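Local coordinates for Phikz039 (Pseudomonas phage phikz, PDB 3ZBP), which belongs to the tubulin and FtsZ superfamily as a phage-encoded tubulin-like protein, also called PhuZ, and carries GDP in this structure, at residues A[159-164]-A[217-222]; A[243-248]-A[274-279]. All coordinates share one frame; numbering follows the deposited sequence.

Contact 1. Residues A[159-164]-A[217-222]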
ATOM      1  N   LYS A 159      -4.530  13.026  10.546  1.00 11.71           N
ATOM      2  CA  LYS A 159      -3.731  13.169  11.761  1.00 14.36           C
ATOM      3  C   LYS A 159      -3.207  11.818  12.264  1.00 13.08           C
ATOM      4  O   LYS A 159      -2.999  11.632  13.469  1.00 14.86           O
ATOM      5  CB  LYS A 159      -4.538  13.887  12.849  1.00 18.09           C
ATOM      6  CG  LYS A 159      -4.875  15.327  12.480  1.00 17.40           C
ATOM      7  CD  LYS A 159      -5.919  15.908  13.409  1.00 25.70           C
ATOM      8  CE  LYS A 159      -5.455  17.238  13.980  1.00 27.15           C
ATOM      9  NZ  LYS A 159      -4.833  18.122  12.947  1.00 32.09           N
ATOM     10  N   VAL A 160      -2.993  10.895  11.325  1.00 11.79           N
ATOM     11  CA  VAL A 160      -2.398   9.583  11.593  1.00  9.84           C
ATOM     12  C   VAL A 160      -1.322   9.384  10.531  1.00  9.69           C
ATOM     13  O   VAL A 160      -1.551   9.713   9.363  1.00  8.28           O
ATOM     14  CB  VAL A 160      -3.457   8.460  11.468  1.00 11.23           C
ATOM     15  CG1 VAL A 160      -2.833   7.081  11.694  1.00  9.22           C
ATOM     16  CG2 VAL A 160      -4.629   8.699  12.452  1.00  9.10           C
ATOM     17  N   PRO A 161      -0.134   8.883  10.926  1.00  8.99           N
ATOM     18  CA  PRO A 161       0.938   8.687   9.940  1.00 11.37           C
ATOM     19  C   PRO A 161       0.497   7.766   8.794  1.00 10.50           C
ATOM     20  O   PRO A 161       0.115   6.620   9.041  1.00  7.35           O
ATOM     21  CB  PRO A 161       2.057   8.012  10.756  1.00  9.89           C
ATOM     22  CG  PRO A 161       1.803   8.407  12.171  1.00 10.00           C
ATOM     23  CD  PRO A 161       0.298   8.569  12.301  1.00  9.64           C
ATOM     24  N   MET A 162       0.537   8.253   7.559  1.00 10.41           N
ATOM     25  CA  MET A 162       0.253   7.375   6.428  1.00  8.57           C
ATOM     26  C   MET A 162       1.464   6.502   6.124  1.00  9.14           C
ATOM     27  O   MET A 162       2.567   7.003   5.879  1.00  8.88           O
ATOM     28  CB  MET A 162      -0.141   8.173   5.196  1.00  7.99           C
ATOM     29  CG  MET A 162      -0.563   7.303   4.040  1.00  5.35           C
ATOM     30  SD  MET A 162      -0.965   8.326   2.617  1.00  8.82           S
ATOM     31  CE  MET A 162      -1.775   7.122   1.577  1.00  6.99           C
ATOM     32  N   ILE A 163       1.243   5.194   6.162  1.00  8.97           N
ATOM     33  CA  ILE A 163       2.296   4.206   5.958  1.00  8.60           C
ATOM     34  C   ILE A 163       2.345   3.762   4.501  1.00 12.03           C
ATOM     35  O   ILE A 163       1.355   3.247   3.951  1.00 10.06           O
ATOM     36  CB  ILE A 163       2.066   2.972   6.845  1.00  9.22           C
ATOM     37  CG1 ILE A 163       1.976   3.381   8.317  1.00  6.58           C
ATOM     38  CG2 ILE A 163       3.186   1.966   6.662  1.00  6.83           C
ATOM     39  CD1 ILE A 163       1.483   2.249   9.247  1.00  4.69           C
ATOM     40  N   ILE A 164       3.512   3.923   3.887  1.00  9.21           N
ATOM     41  CA  ILE A 164       3.649   3.673   2.469  1.00  7.50           C
ATOM     42  C   ILE A 164       4.676   2.579   2.204  1.00  8.46           C
ATOM     43  O   ILE A 164       5.856   2.737   2.531  1.00  7.91           O
ATOM     44  CB  ILE A 164       4.116   4.944   1.746  1.00  6.64           C
ATOM     45  CG1 ILE A 164       3.185   6.122   2.047  1.00 10.30           C
ATOM     46  CG2 ILE A 164       4.269   4.678   0.247  1.00  9.76           C
ATOM     47  CD1 ILE A 164       1.766   5.956   1.505  1.00  9.64           C
ATOM     48  N   VAL A 217       6.457  10.944  18.204  1.00 35.98           N
ATOM     49  CA  VAL A 217       7.166  11.481  17.069  1.00 33.54           C
ATOM     50  C   VAL A 217       6.046  12.286  16.402  1.00 34.52           C
ATOM     51  O   VAL A 217       4.874  11.965  16.587  1.00 30.43           O
ATOM     52  CB  VAL A 217       7.663  10.304  16.182  1.00 39.64           C
ATOM     53  CG1 VAL A 217       7.755  10.678  14.706  1.00 35.94           C
ATOM     54  CG2 VAL A 217       8.998   9.745  16.703  1.00 33.91           C
ATOM     55  N   PRO A 218       6.373  13.361  15.672  1.00 33.44           N
ATOM     56  CA  PRO A 218       5.226  14.039  15.056  1.00 31.11           C
ATOM     57  C   PRO A 218       4.553  13.150  14.008  1.00 29.50           C
ATOM     58  O   PRO A 218       5.182  12.219  13.498  1.00 25.57           O
ATOM     59  CB  PRO A 218       5.863  15.261  14.390  1.00 35.44           C
ATOM     60  CG  PRO A 218       7.310  14.870  14.176  1.00 34.83           C
ATOM     61  CD  PRO A 218       7.651  14.030  15.368  1.00 33.50           C
ATOM     62  N   VAL A 219       3.283  13.406  13.712  1.00 22.01           N
ATOM     63  CA  VAL A 219       2.634  12.713  12.610  1.00 19.12           C
ATOM     64  C   VAL A 219       3.359  13.107  11.328  1.00 21.56           C
ATOM     65  O   VAL A 219       3.591  14.290  11.082  1.00 22.33           O
ATOM     66  CB  VAL A 219       1.155  13.100  12.496  1.00 16.75           C
ATOM     67  CG1 VAL A 219       0.538  12.487  11.247  1.00 12.77           C
ATOM     68  CG2 VAL A 219       0.402  12.673  13.756  1.00 17.40           C
ATOM     69  N   GLN A 220       3.724  12.118  10.521  1.00 22.02           N
ATOM     70  CA  GLN A 220       4.436  12.359   9.264  1.00 16.52           C
ATOM     71  C   GLN A 220       4.190  11.153   8.372  1.00 17.06           C
ATOM     72  O   GLN A 220       3.850  10.067   8.873  1.00 14.77           O
ATOM     73  CB  GLN A 220       5.935  12.498   9.539  1.00 20.37           C
ATOM     74  CG  GLN A 220       6.515  11.252  10.220  1.00 20.42           C
ATOM     75  CD  GLN A 220       7.965  11.414  10.667  1.00 24.16           C
ATOM     76  OE1 GLN A 220       8.235  11.665  11.837  1.00 34.29           O
ATOM     77  NE2 GLN A 220       8.898  11.246   9.740  1.00 22.18           N
ATOM     78  N   THR A 221       4.347  11.322   7.061  1.00 12.08           N
ATOM     79  CA  THR A 221       4.258  10.183   6.156  1.00 12.95           C
ATOM     80  C   THR A 221       5.513   9.329   6.333  1.00 11.88           C
ATOM     81  O   THR A 221       6.623   9.856   6.430  1.00 11.72           O
ATOM     82  CB  THR A 221       4.088  10.621   4.684  1.00 16.80           C
ATOM     83  OG1 THR A 221       2.879  11.374   4.549  1.00 18.91           O
ATOM     84  CG2 THR A 221       3.986   9.408   3.765  1.00 12.35           C
ATOM     85  N   VAL A 222       5.335   8.014   6.396  1.00 10.61           N
ATOM     86  CA  VAL A 222       6.446   7.096   6.656  1.00  9.61           C
ATOM     87  C   VAL A 222       6.490   5.970   5.621  1.00 11.96           C
ATOM     88  O   VAL A 222       5.481   5.690   4.946  1.00 10.49           O
ATOM     89  CB  VAL A 222       6.351   6.495   8.072  1.00  8.46           C
ATOM     90  CG1 VAL A 222       6.630   7.566   9.114  1.00 10.89           C
ATOM     91  CG2 VAL A 222       4.974   5.896   8.308  1.00  9.26           C
TER
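V219 presses its two methyl tips into the bend where the chain of 159-164 leaves helix 138-158. CG1, anti to the backbone N (chi1 174°), lies over the V160-P161 peptide link, 3.7 Å from P161 N, while CG2 reaches the carbonyl of K159. The P161 ring and the forked valine cross at about a right angle, and a beta-branched side chain suits this shallow seat because both branches find a neighbour. One residue on, the fit reverses: P161 is now the bump, its CB lying 3.3 Å from the carbonyl O of Q220, while Q220 directs its CB away from 159-164. Further along, the backbones run nearly parallel, and V222 forms a parallel bridge to I163. V222 N donates to M162 O at 3.0 Å in an almost straight bond (175°), and V222 O accepts from I164 N at 2.8 Å. Methyls pack close to M162 O: CG2 of T221 at 3.5 Å and CG2 of V222 at 3.6 Å. The latter also meets I163 CG1, and the two side chains touch I280 of strand 275-282. T221 CG2 touches I164 CG1 as well; its OG1 hydrogen-bonds S155 OG, and S155 OG also bonds M162 N. Two backbone bonds thus start the pairing of strands 163-168 and 222-227, and the beta-branched T221, V222, I163 and I164 fill in around them. With M162 O, V222 N, V222 O and I164 N all bonded across this buried contact, the pairing probably helps fix the strand register.

Contact 2. Residues A[243-248]-A[274-279]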
ATOM      1  N   ALA A 243       8.327  -4.065  13.541  1.00 11.32           N
ATOM      2  CA  ALA A 243       7.703  -5.313  13.979  1.00  9.24           C
ATOM      3  C   ALA A 243       8.473  -6.485  13.394  1.00  9.60           C
ATOM      4  O   ALA A 243       8.771  -6.491  12.202  1.00  9.86           O
ATOM      5  CB  ALA A 243       6.245  -5.369  13.545  1.00  6.38           C
ATOM      6  N   SER A 244       8.781  -7.486  14.218  1.00  8.51           N
ATOM      7  CA  SER A 244       9.539  -8.641  13.746  1.00  8.60           C
ATOM      8  C   SER A 244       8.943  -9.982  14.191  1.00 10.13           C
ATOM      9  O   SER A 244       8.535 -10.150  15.343  1.00  9.33           O
ATOM     10  CB  SER A 244      10.994  -8.533  14.203  1.00 10.86           C
ATOM     11  OG  SER A 244      11.622  -7.408  13.612  1.00 11.98           O
ATOM     12  N   LEU A 245       8.910 -10.926  13.260  1.00  9.09           N
ATOM     13  CA  LEU A 245       8.340 -12.246  13.473  1.00 11.47           C
ATOM     14  C   LEU A 245       9.455 -13.300  13.323  1.00 12.24           C
ATOM     15  O   LEU A 245      10.129 -13.354  12.291  1.00 14.08           O
ATOM     16  CB  LEU A 245       7.243 -12.466  12.424  1.00 12.29           C
ATOM     17  CG  LEU A 245       6.034 -13.339  12.723  1.00 16.98           C
ATOM     18  CD1 LEU A 245       5.426 -12.971  14.074  1.00 12.53           C
ATOM     19  CD2 LEU A 245       4.985 -13.198  11.597  1.00 13.14           C
ATOM     20  N   TYR A 246       9.667 -14.121  14.351  1.00 11.29           N
ATOM     21  CA  TYR A 246      10.765 -15.092  14.340  1.00  8.61           C
ATOM     22  C   TYR A 246      10.231 -16.512  14.549  1.00 11.92           C
ATOM     23  O   TYR A 246       9.374 -16.724  15.419  1.00  9.22           O
ATOM     24  CB  TYR A 246      11.747 -14.814  15.483  1.00  8.87           C
ATOM     25  CG  TYR A 246      12.358 -13.426  15.542  1.00  9.12           C
ATOM     26  CD1 TYR A 246      11.667 -12.370  16.114  1.00  9.17           C
ATOM     27  CD2 TYR A 246      13.639 -13.186  15.059  1.00 11.38           C
ATOM     28  CE1 TYR A 246      12.230 -11.098  16.197  1.00 11.03           C
ATOM     29  CE2 TYR A 246      14.211 -11.915  15.125  1.00 12.29           C
ATOM     30  CZ  TYR A 246      13.500 -10.879  15.694  1.00 12.82           C
ATOM     31  OH  TYR A 246      14.055  -9.613  15.763  1.00 14.36           O
ATOM     32  N   THR A 247      10.759 -17.476  13.789  1.00  9.88           N
ATOM     33  CA  THR A 247      10.453 -18.899  14.017  1.00 12.02           C
ATOM     34  C   THR A 247      11.452 -19.557  14.963  1.00 12.21           C
ATOM     35  O   THR A 247      11.213 -20.665  15.458  1.00 12.62           O
ATOM     36  CB  THR A 247      10.367 -19.730  12.704  1.00 11.75           C
ATOM     37  OG1 THR A 247      11.581 -19.592  11.947  1.00 11.78           O
ATOM     38  CG2 THR A 247       9.189 -19.268  11.856  1.00 11.37           C
ATOM     39  N   ASP A 248      12.554 -18.873  15.246  1.00 11.14           N
ATOM     40  CA  ASP A 248      13.561 -19.432  16.162  1.00 14.43           C
ATOM     41  C   ASP A 248      14.028 -18.418  17.210  1.00 14.95           C
ATOM     42  O   ASP A 248      15.205 -18.032  17.233  1.00 15.24           O
ATOM     43  CB  ASP A 248      14.759 -19.955  15.362  1.00 16.45           C
ATOM     44  CG  ASP A 248      15.740 -20.749  16.211  1.00 23.39           C
ATOM     45  OD1 ASP A 248      15.476 -20.975  17.419  1.00 22.35           O
ATOM     46  OD2 ASP A 248      16.782 -21.153  15.651  1.00 23.25           O
ATOM     47  N   ASP A 274      12.536 -18.052   8.180  1.00 15.90           N
ATOM     48  CA  ASP A 274      13.373 -17.840   9.355  1.00 16.13           C
ATOM     49  C   ASP A 274      12.870 -16.638  10.156  1.00 18.81           C
ATOM     50  O   ASP A 274      12.473 -16.782  11.318  1.00 17.75           O
ATOM     51  CB  ASP A 274      14.828 -17.628   8.921  1.00 20.25           C
ATOM     52  CG  ASP A 274      15.765 -17.354  10.091  1.00 21.28           C
ATOM     53  OD1 ASP A 274      15.329 -17.445  11.255  1.00 24.27           O
ATOM     54  OD2 ASP A 274      16.947 -17.033   9.844  1.00 28.17           O
ATOM     55  N   GLN A 275      12.900 -15.452   9.544  1.00 14.82           N
ATOM     56  CA  GLN A 275      12.422 -14.251  10.215  1.00 14.62           C
ATOM     57  C   GLN A 275      11.929 -13.204   9.214  1.00 14.02           C
ATOM     58  O   GLN A 275      12.407 -13.155   8.075  1.00 14.26           O
ATOM     59  CB  GLN A 275      13.500 -13.684  11.152  1.00 15.92           C
ATOM     60  CG  GLN A 275      14.846 -13.408  10.513  1.00 16.83           C
ATOM     61  CD  GLN A 275      15.909 -12.978  11.527  1.00 20.30           C
ATOM     62  OE1 GLN A 275      16.256 -11.796  11.627  1.00 20.79           O
ATOM     63  NE2 GLN A 275      16.452 -13.943  12.257  1.00 20.09           N
ATOM     64  N   MET A 276      10.949 -12.399   9.627  1.00  9.87           N
ATOM     65  CA  MET A 276      10.431 -11.318   8.793  1.00 13.03           C
ATOM     66  C   MET A 276      10.423 -10.018   9.574  1.00 13.83           C
ATOM     67  O   MET A 276       9.974  -9.979  10.720  1.00 13.28           O
ATOM     68  CB  MET A 276       9.020 -11.633   8.295  1.00 12.68           C
ATOM     69  CG  MET A 276       8.985 -12.643   7.167  1.00 16.14           C
ATOM     70  SD  MET A 276       7.377 -12.749   6.346  1.00 17.74           S
ATOM     71  CE  MET A 276       6.274 -13.037   7.730  1.00 14.97           C
ATOM     72  N   HIS A 277      10.915  -8.953   8.949  1.00 10.16           N
ATOM     73  CA  HIS A 277      11.014  -7.660   9.607  1.00 10.53           C
ATOM     74  C   HIS A 277      10.233  -6.600   8.854  1.00 11.38           C
ATOM     75  O   HIS A 277      10.368  -6.456   7.637  1.00 11.71           O
ATOM     76  CB  HIS A 277      12.476  -7.247   9.732  1.00 13.29           C
ATOM     77  CG  HIS A 277      13.307  -8.244  10.475  1.00 13.78           C
ATOM     78  ND1 HIS A 277      13.255  -8.372  11.847  1.00 12.90           N
ATOM     79  CD2 HIS A 277      14.178  -9.180  10.040  1.00 14.35           C
ATOM     80  CE1 HIS A 277      14.072  -9.339  12.225  1.00 13.18           C
ATOM     81  NE2 HIS A 277      14.653  -9.841  11.152  1.00 12.95           N
ATOM     82  N   PHE A 278       9.414  -5.861   9.592  1.00  7.35           N
ATOM     83  CA  PHE A 278       8.578  -4.843   8.988  1.00  8.54           C
ATOM     84  C   PHE A 278       8.982  -3.514   9.596  1.00  8.99           C
ATOM     85  O   PHE A 278       8.582  -3.168  10.712  1.00 11.35           O
ATOM     86  CB  PHE A 278       7.108  -5.165   9.226  1.00  8.84           C
ATOM     87  CG  PHE A 278       6.696  -6.530   8.720  1.00  7.31           C
ATOM     88  CD1 PHE A 278       7.022  -7.677   9.426  1.00  8.60           C
ATOM     89  CD2 PHE A 278       5.984  -6.659   7.543  1.00  8.68           C
ATOM     90  CE1 PHE A 278       6.639  -8.944   8.962  1.00  9.28           C
ATOM     91  CE2 PHE A 278       5.589  -7.915   7.069  1.00  7.59           C
ATOM     92  CZ  PHE A 278       5.916  -9.062   7.786  1.00  8.63           C
ATOM     93  N   VAL A 279       9.807  -2.785   8.856  1.00  8.41           N
ATOM     94  CA  VAL A 279      10.481  -1.614   9.391  1.00  8.45           C
ATOM     95  C   VAL A 279       9.853  -0.349   8.836  1.00  8.96           C
ATOM     96  O   VAL A 279       9.827  -0.135   7.619  1.00 10.12           O
ATOM     97  CB  VAL A 279      11.984  -1.656   9.047  1.00 13.14           C
ATOM     98  CG1 VAL A 279      12.683  -0.359   9.472  1.00 12.29           C
ATOM     99  CG2 VAL A 279      12.642  -2.869   9.709  1.00 12.07           C
TER
HETATM  100  O   HOH W   1      13.962 -16.786  13.833  1.00 10.20           O
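L245 and M276 form an antiparallel hydrogen-bonded pair, and their side chains lie alongside each other, pointing the same way, with L245 CD2 4.1 Å from M276 CE. Of the residues here, L245 has the most surface buried by the other strand. Its backbone is gripped twice: L245 N gives a bond to M276 O, and L245 O takes one from M276 N. On the same face helix 175-192 packs down, I191 against L245 and A188 against M276; the branched leucine and the flexible, unbranched methionine both offer it apolar surface. Two residues earlier on the first strand, A243 pairs with F278: A243 O accepts from F278 N at 2.8 Å, and the small methyl of A243 sits beside the CB of F278. With CG beside the backbone N (chi1 -56°), the phenyl turns an edge to that carbonyl, its CD1 3.5 Å from A243 O. D274 closes the other end. Its carbonyl O accepts from T247 N at 3.1 Å, almost in line, and probably from water 1, which accepts from D248 N; T247 OG1 bonds F273 O. The opposite face is polar and aromatic. H277 is held in its ring plane at both nitrogens, by S244 OG at ND1 (2.6 Å) and by Q275 OE1 at NE2 (2.6 Å). Its edge points to the face of Y246 in an offset T-shaped stack, planes 78° apart, and S244 OG also bonds R261. This ladder of the C-terminal domain thus has two chemistries, apolar toward the helix and a hydrogen-bonded run S244-H277-Q275 on the other face; with both ring nitrogens bonded, the imidazole is probably kept in one orientation.

How the contacts relate
Both contacts belong to one mixed sheet. Contact 1 joins strand 163-168 to 222-227 in parallel; the next strand over is 275-282, which contact 2 pairs in antiparallel fashion with 239-246. The two therefore share a neighbourhood: I280, on the same strand as the 274-279 segment, packs on I163 and V222, and H277 shares a backbone hydrogen bond with C227. The centres of contact 1 and contact 2 are 23 Å apart. The nearest atoms of contact 1 and contact 2 are about 7 Å apart, so the two do not touch. They follow in series along the chain. The side chain of M162 in contact 1 lies about 14 Å from the bound GDP, so this side chain does not touch the nucleotide.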